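Local structure of protein interacting with Hsp90 1 (Saccharomyces cerevisiae, 4CGU) at residues B[81-86]-B[95-100]; B[85-90]-B[131-136]. The protein takes part in pre-rRNA processing and is required for the interaction of NOP58 with snoRNA. All blocks are in the same frame, centred on the assembly; numbering follows the deposited sequence.

Contact 1 (B[81-86]-B[95-100]); sequences YEVKMK and LRILIE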
loop_
_atom_site.group_PDB
_atom_site.type_symbol
_atom_site.label_atom_id
_atom_site.label_comp_id
_atom_site.label_asym_id
_atom_site.label_seq_id
_atom_site.Cartn_x
_atom_site.Cartn_y
_atom_site.Cartn_z
ATOM N N TYR B 81 -26.931 4.113 -1.054
ATOM C CA TYR B 81 -25.723 4.680 -1.650
ATOM C C TYR B 81 -25.880 4.976 -3.131
ATOM O O TYR B 81 -26.470 4.197 -3.874
ATOM C CB TYR B 81 -24.521 3.754 -1.449
ATOM C CG TYR B 81 -24.203 3.445 -0.002
ATOM C CD1 TYR B 81 -23.776 4.442 0.867
ATOM C CD2 TYR B 81 -24.322 2.152 0.494
ATOM C CE1 TYR B 81 -23.476 4.158 2.193
ATOM C CE2 TYR B 81 -24.028 1.862 1.818
ATOM C CZ TYR B 81 -23.606 2.865 2.661
ATOM O OH TYR B 81 -23.316 2.568 3.975
ATOM N N GLU B 82 -25.337 6.114 -3.548
ATOM C CA GLU B 82 -25.239 6.457 -4.954
ATOM C C GLU B 82 -23.805 6.858 -5.257
ATOM O O GLU B 82 -23.172 7.588 -4.486
ATOM C CB GLU B 82 -26.215 7.574 -5.317
ATOM C CG GLU B 82 -27.665 7.109 -5.320
ATOM C CD GLU B 82 -28.632 8.193 -5.738
ATOM O OE1 GLU B 82 -28.171 9.285 -6.124
ATOM O OE2 GLU B 82 -29.854 7.950 -5.681
ATOM N N VAL B 83 -23.299 6.358 -6.379
ATOM C CA VAL B 83 -21.902 6.517 -6.734
ATOM C C VAL B 83 -21.729 7.395 -7.968
ATOM O O VAL B 83 -22.466 7.268 -8.951
ATOM C CB VAL B 83 -21.262 5.146 -7.009
ATOM C CG1 VAL B 83 -19.765 5.290 -7.243
ATOM C CG2 VAL B 83 -21.545 4.191 -5.857
ATOM N N LYS B 84 -20.759 8.299 -7.903
ATOM C CA LYS B 84 -20.342 9.063 -9.069
ATOM C C LYS B 84 -18.853 8.852 -9.264
ATOM O O LYS B 84 -18.121 8.647 -8.303
ATOM C CB LYS B 84 -20.614 10.553 -8.877
ATOM C CG LYS B 84 -22.081 10.915 -8.740
ATOM C CD LYS B 84 -22.237 12.411 -8.553
ATOM C CE LYS B 84 -23.698 12.822 -8.492
ATOM N NZ LYS B 84 -23.836 14.284 -8.248
HETATM N N MSE B 85 -18.404 8.902 -10.507
HETATM C CA MSE B 85 -16.991 8.773 -10.797
HETATM C C MSE B 85 -16.587 9.865 -11.770
HETATM O O MSE B 85 -17.373 10.261 -12.629
HETATM C CB MSE B 85 -16.691 7.374 -11.347
HETATM C CG MSE B 85 -16.920 6.274 -10.308
HETATM SE SE MSE B 85 -16.807 4.440 -10.961
HETATM C CE MSE B 85 -14.892 4.289 -11.105
ATOM N N LYS B 86 -15.373 10.375 -11.610
ATOM C CA LYS B 86 -14.870 11.436 -12.470
ATOM C C LYS B 86 -13.386 11.223 -12.733
ATOM O O LYS B 86 -12.630 10.922 -11.812
ATOM C CB LYS B 86 -15.095 12.799 -11.819
ATOM C CG LYS B 86 -14.610 13.974 -12.654
ATOM C CD LYS B 86 -14.889 15.293 -11.955
ATOM C CE LYS B 86 -14.277 16.473 -12.703
ATOM N NZ LYS B 86 -14.329 17.737 -11.897
ATOM N N LEU B 95 -8.518 9.333 -10.880
ATOM C CA LEU B 95 -9.923 9.022 -10.675
ATOM C C LEU B 95 -10.402 9.507 -9.317
ATOM O O LEU B 95 -9.715 9.327 -8.305
ATOM C CB LEU B 95 -10.133 7.508 -10.778
ATOM C CG LEU B 95 -11.530 6.981 -10.464
ATOM C CD1 LEU B 95 -12.528 7.370 -11.559
ATOM C CD2 LEU B 95 -11.497 5.476 -10.255
ATOM N N ARG B 96 -11.581 10.124 -9.302
ATOM C CA ARG B 96 -12.278 10.406 -8.056
ATOM C C ARG B 96 -13.624 9.687 -8.014
ATOM O O ARG B 96 -14.397 9.745 -8.967
ATOM C CB ARG B 96 -12.504 11.904 -7.866
ATOM C CG ARG B 96 -13.272 12.227 -6.592
ATOM C CD ARG B 96 -13.733 13.669 -6.557
ATOM N NE ARG B 96 -14.839 13.919 -7.480
ATOM C CZ ARG B 96 -15.182 15.129 -7.909
ATOM N NH1 ARG B 96 -14.498 16.192 -7.505
ATOM N NH2 ARG B 96 -16.202 15.279 -8.746
ATOM N N ILE B 97 -13.893 9.010 -6.902
ATOM C CA ILE B 97 -15.166 8.342 -6.675
ATOM C C ILE B 97 -15.878 9.021 -5.514
ATOM O O ILE B 97 -15.291 9.206 -4.454
ATOM C CB ILE B 97 -14.950 6.868 -6.306
ATOM C CG1 ILE B 97 -14.009 6.209 -7.318
ATOM C CG2 ILE B 97 -16.284 6.128 -6.215
ATOM C CD1 ILE B 97 -13.506 4.861 -6.881
ATOM N N LEU B 98 -17.134 9.402 -5.727
ATOM C CA LEU B 98 -17.990 9.924 -4.669
ATOM C C LEU B 98 -19.044 8.898 -4.306
ATOM O O LEU B 98 -19.811 8.452 -5.161
ATOM C CB LEU B 98 -18.700 11.204 -5.118
ATOM C CG LEU B 98 -17.843 12.377 -5.583
ATOM C CD1 LEU B 98 -18.689 13.634 -5.742
ATOM C CD2 LEU B 98 -16.721 12.613 -4.602
ATOM N N ILE B 99 -19.083 8.517 -3.037
ATOM C CA ILE B 99 -20.130 7.632 -2.561
ATOM C C ILE B 99 -20.983 8.399 -1.567
ATOM O O ILE B 99 -20.490 8.858 -0.541
ATOM C CB ILE B 99 -19.562 6.381 -1.885
ATOM C CG1 ILE B 99 -18.628 5.639 -2.847
ATOM C CG2 ILE B 99 -20.701 5.481 -1.397
ATOM C CD1 ILE B 99 -18.224 4.276 -2.360
ATOM N N GLU B 100 -22.264 8.541 -1.883
ATOM C CA GLU B 100 -23.155 9.378 -1.099
ATOM C C GLU B 100 -24.346 8.588 -0.557
ATOM O O GLU B 100 -25.011 7.871 -1.298
ATOM C CB GLU B 100 -23.641 10.534 -1.970
ATOM C CG GLU B 100 -24.492 11.542 -1.253
ATOM C CD GLU B 100 -24.810 12.757 -2.108
ATOM O OE1 GLU B 100 -24.135 12.952 -3.143
ATOM O OE2 GLU B 100 -25.739 13.511 -1.746
#
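Lys84 and Leu98 pair in the middle of an antiparallel β hairpin in the C-terminal CS domain of this protein, each backbone N donating to the other's O. Glu82 with Glu100 and Lys86 with Arg96 make the other two hydrogen-bonded pairs. The tightest of the six bonds is Arg96 N to Lys86 O, 2.8 Å long and nearly straight at 175°. Between the hydrogen-bonded pairs, Val83 faces Ile99 and selenomethionine Met85 faces Ile97 as non-hydrogen-bonded pairs.

Apolar contact is made on the face of Val83, Met85, Ile97 and Ile99, all of which touch Ile130 of the opposing sheet. Val83 CG1, anti to the backbone N (chi1 -174°), lies 3.7 Å from Ile97 CG2, the two side chains side by side. Met85 bends at its last torsion (chi3 76°), which brings CE to 3.7 Å from Leu95 CD2.

On the other face Lys86 CD packs 3.5 Å from Arg96 NH2, and Lys86 NZ comes within 4.4 Å of that same NH2. Both cationic ends bond to the backbone of another protein chain, which probably offsets their mutual repulsion. One face is thus apolar, most buried at Ile97 and Ile99; the other ends in a cationic pair facing another protein.

Contact 2 (B[85-90]-B[131-136]); sequences MKRFKG and PLPRDI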
loop_
_atom_site.group_PDB
_atom_site.type_symbol
_atom_site.label_atom_id
_atom_site.label_comp_id
_atom_site.label_asym_id
_atom_site.label_seq_id
_atom_site.Cartn_x
_atom_site.Cartn_y
_atom_site.Cartn_z
HETATM N N MSE B 85 -18.404 8.902 -10.507
HETATM C CA MSE B 85 -16.991 8.773 -10.797
HETATM C C MSE B 85 -16.587 9.865 -11.770
HETATM O O MSE B 85 -17.373 10.261 -12.629
HETATM C CB MSE B 85 -16.691 7.374 -11.347
HETATM C CG MSE B 85 -16.920 6.274 -10.308
HETATM SE SE MSE B 85 -16.807 4.440 -10.961
HETATM C CE MSE B 85 -14.892 4.289 -11.105
ATOM N N LYS B 86 -15.373 10.375 -11.610
ATOM C CA LYS B 86 -14.870 11.436 -12.470
ATOM C C LYS B 86 -13.386 11.223 -12.733
ATOM O O LYS B 86 -12.630 10.922 -11.812
ATOM C CB LYS B 86 -15.095 12.799 -11.819
ATOM C CG LYS B 86 -14.610 13.974 -12.654
ATOM C CD LYS B 86 -14.889 15.293 -11.955
ATOM C CE LYS B 86 -14.277 16.473 -12.703
ATOM N NZ LYS B 86 -14.329 17.737 -11.897
ATOM N N ARG B 87 -12.978 11.378 -13.991
ATOM C CA ARG B 87 -11.588 11.176 -14.384
ATOM C C ARG B 87 -10.831 12.494 -14.453
ATOM O O ARG B 87 -11.420 13.549 -14.664
ATOM C CB ARG B 87 -11.502 10.448 -15.731
ATOM C CG ARG B 87 -11.920 8.989 -15.671
ATOM C CD ARG B 87 -10.901 8.142 -14.931
ATOM N NE ARG B 87 -9.720 7.873 -15.748
ATOM C CZ ARG B 87 -9.590 6.830 -16.564
ATOM N NH1 ARG B 87 -10.570 5.941 -16.678
ATOM N NH2 ARG B 87 -8.475 6.679 -17.268
ATOM N N PHE B 88 -9.518 12.422 -14.273
ATOM C CA PHE B 88 -8.679 13.612 -14.239
ATOM C C PHE B 88 -7.432 13.408 -15.090
ATOM O O PHE B 88 -6.921 12.294 -15.202
ATOM C CB PHE B 88 -8.261 13.935 -12.801
ATOM C CG PHE B 88 -9.389 14.407 -11.924
ATOM C CD1 PHE B 88 -10.201 13.498 -11.262
ATOM C CD2 PHE B 88 -9.625 15.761 -11.748
ATOM C CE1 PHE B 88 -11.231 13.931 -10.455
ATOM C CE2 PHE B 88 -10.653 16.198 -10.938
ATOM C CZ PHE B 88 -11.461 15.283 -10.292
ATOM N N LYS B 89 -6.947 14.494 -15.683
ATOM C CA LYS B 89 -5.701 14.476 -16.441
ATOM C C LYS B 89 -4.696 15.410 -15.774
ATOM O O LYS B 89 -5.076 16.437 -15.217
ATOM C CB LYS B 89 -5.943 14.930 -17.882
ATOM C CG LYS B 89 -6.932 14.072 -18.654
ATOM C CD LYS B 89 -7.218 14.657 -20.028
ATOM C CE LYS B 89 -8.145 13.755 -20.818
ATOM N NZ LYS B 89 -8.424 14.302 -22.172
ATOM N N GLY B 90 -3.419 15.042 -15.828
ATOM C CA GLY B 90 -2.347 15.868 -15.293
ATOM C C GLY B 90 -2.431 16.171 -13.803
ATOM O O GLY B 90 -1.984 17.224 -13.349
ATOM N N PRO B 131 -15.565 -1.589 -8.819
ATOM C CA PRO B 131 -14.490 -2.041 -9.702
ATOM C C PRO B 131 -13.788 -0.808 -10.242
ATOM O O PRO B 131 -14.452 0.191 -10.499
ATOM C CB PRO B 131 -15.241 -2.759 -10.827
ATOM C CG PRO B 131 -16.541 -3.162 -10.220
ATOM C CD PRO B 131 -16.887 -2.065 -9.254
ATOM N N LEU B 132 -12.470 -0.858 -10.383
ATOM C CA LEU B 132 -11.730 0.305 -10.847
ATOM C C LEU B 132 -11.458 0.177 -12.337
ATOM O O LEU B 132 -11.266 -0.932 -12.832
ATOM C CB LEU B 132 -10.423 0.450 -10.068
ATOM C CG LEU B 132 -10.565 0.549 -8.545
ATOM C CD1 LEU B 132 -9.210 0.804 -7.911
ATOM C CD2 LEU B 132 -11.555 1.637 -8.151
ATOM N N PRO B 133 -11.448 1.310 -13.059
ATOM C CA PRO B 133 -11.184 1.310 -14.502
ATOM C C PRO B 133 -9.874 0.585 -14.787
ATOM O O PRO B 133 -8.919 0.735 -14.027
ATOM C CB PRO B 133 -11.045 2.796 -14.832
ATOM C CG PRO B 133 -11.786 3.497 -13.752
ATOM C CD PRO B 133 -11.577 2.674 -12.523
ATOM N N ARG B 134 -9.838 -0.195 -15.860
ATOM C CA ARG B 134 -8.702 -1.066 -16.132
ATOM C C ARG B 134 -7.507 -0.318 -16.710
ATOM O O ARG B 134 -6.397 -0.847 -16.742
ATOM C CB ARG B 134 -9.116 -2.202 -17.070
ATOM C CG ARG B 134 -9.683 -1.722 -18.392
ATOM C CD ARG B 134 -10.199 -2.880 -19.215
ATOM N NE ARG B 134 -11.063 -3.749 -18.426
ATOM C CZ ARG B 134 -11.865 -4.672 -18.944
ATOM N NH1 ARG B 134 -11.919 -4.840 -20.258
ATOM N NH2 ARG B 134 -12.615 -5.423 -18.150
ATOM N N ASP B 135 -7.730 0.913 -17.157
ATOM C CA ASP B 135 -6.670 1.694 -17.792
ATOM C C ASP B 135 -5.900 2.568 -16.805
ATOM O O ASP B 135 -5.198 3.493 -17.207
ATOM C CB ASP B 135 -7.245 2.576 -18.905
ATOM C CG ASP B 135 -8.106 3.707 -18.369
ATOM O OD1 ASP B 135 -8.948 3.454 -17.483
ATOM O OD2 ASP B 135 -7.935 4.854 -18.831
ATOM N N ILE B 136 -6.036 2.279 -15.514
ATOM C CA ILE B 136 -5.387 3.074 -14.475
ATOM C C ILE B 136 -4.413 2.239 -13.647
ATOM O O ILE B 136 -4.751 1.143 -13.207
ATOM C CB ILE B 136 -6.435 3.708 -13.535
ATOM C CG1 ILE B 136 -7.039 4.956 -14.173
ATOM C CG2 ILE B 136 -5.827 4.070 -12.195
ATOM C CD1 ILE B 136 -8.149 5.564 -13.350
#
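Arg87 NH1 donates to Asp135 OD1 at 3.1 Å, a weak bond bent to 134°, as one arm of a two-pronged salt bridge between the edge strand 81-87 and the type I β turn Pro133 to Ile136. The other arm runs from Arg87 NH2 to Asp135 OD2; its modelled length of 2.5 Å is very short and best taken as doubtful, though the pairing itself is clear. The two groups meet tip to tip, with the guanidinium and carboxylate planes turned 46° apart. Arg87 bends at chi2 and chi3 to reach Asp135.

Apolar groups from the same turn pack against the guanidinium. Ile136 CD1 stands 3.6 Å above the guanidinium plane, over its centre, while Pro133 CB lies obliquely to the group, 3.7 Å from Arg87 NH1. An alanine in place of Ile136 would lack CG1 and CD1, the atoms that meet the guanidinium, and would probably leave Arg87 freer to turn, weakening its hold on Asp135. This is a surface contact, where the loop after strand 129-131 closes against one end of the CS-domain β sandwich. Beside the ion pair, Met85 and Pro133 meet tip to tip, Met85 CE 4.0 Å from Pro133 CD.

How the contacts relate
From the N terminus, the chain runs along strand 81-87, turns, and comes back as strand 95-101, so contact 1 closes a local hairpin. Contact 2 leaves from the same first strand, overlapping contact 1 at Met85 and Lys86, but closes a much longer loop: 40 residues intervene, including strands 114-116 and 121-123 and most of strand 129-131. Segment 95-100 falls inside that loop, so the two closures cross, and neither nests in the other. Contact 1 therefore joins two neighbours within the four-stranded sheet, whereas contact 2 ties the edge strand of that sheet to the loop leaving the three-stranded one. Leu95 bridges the two, its side chain packing on Arg87, Pro133 and Ile136, and Phe88 packs on Arg96.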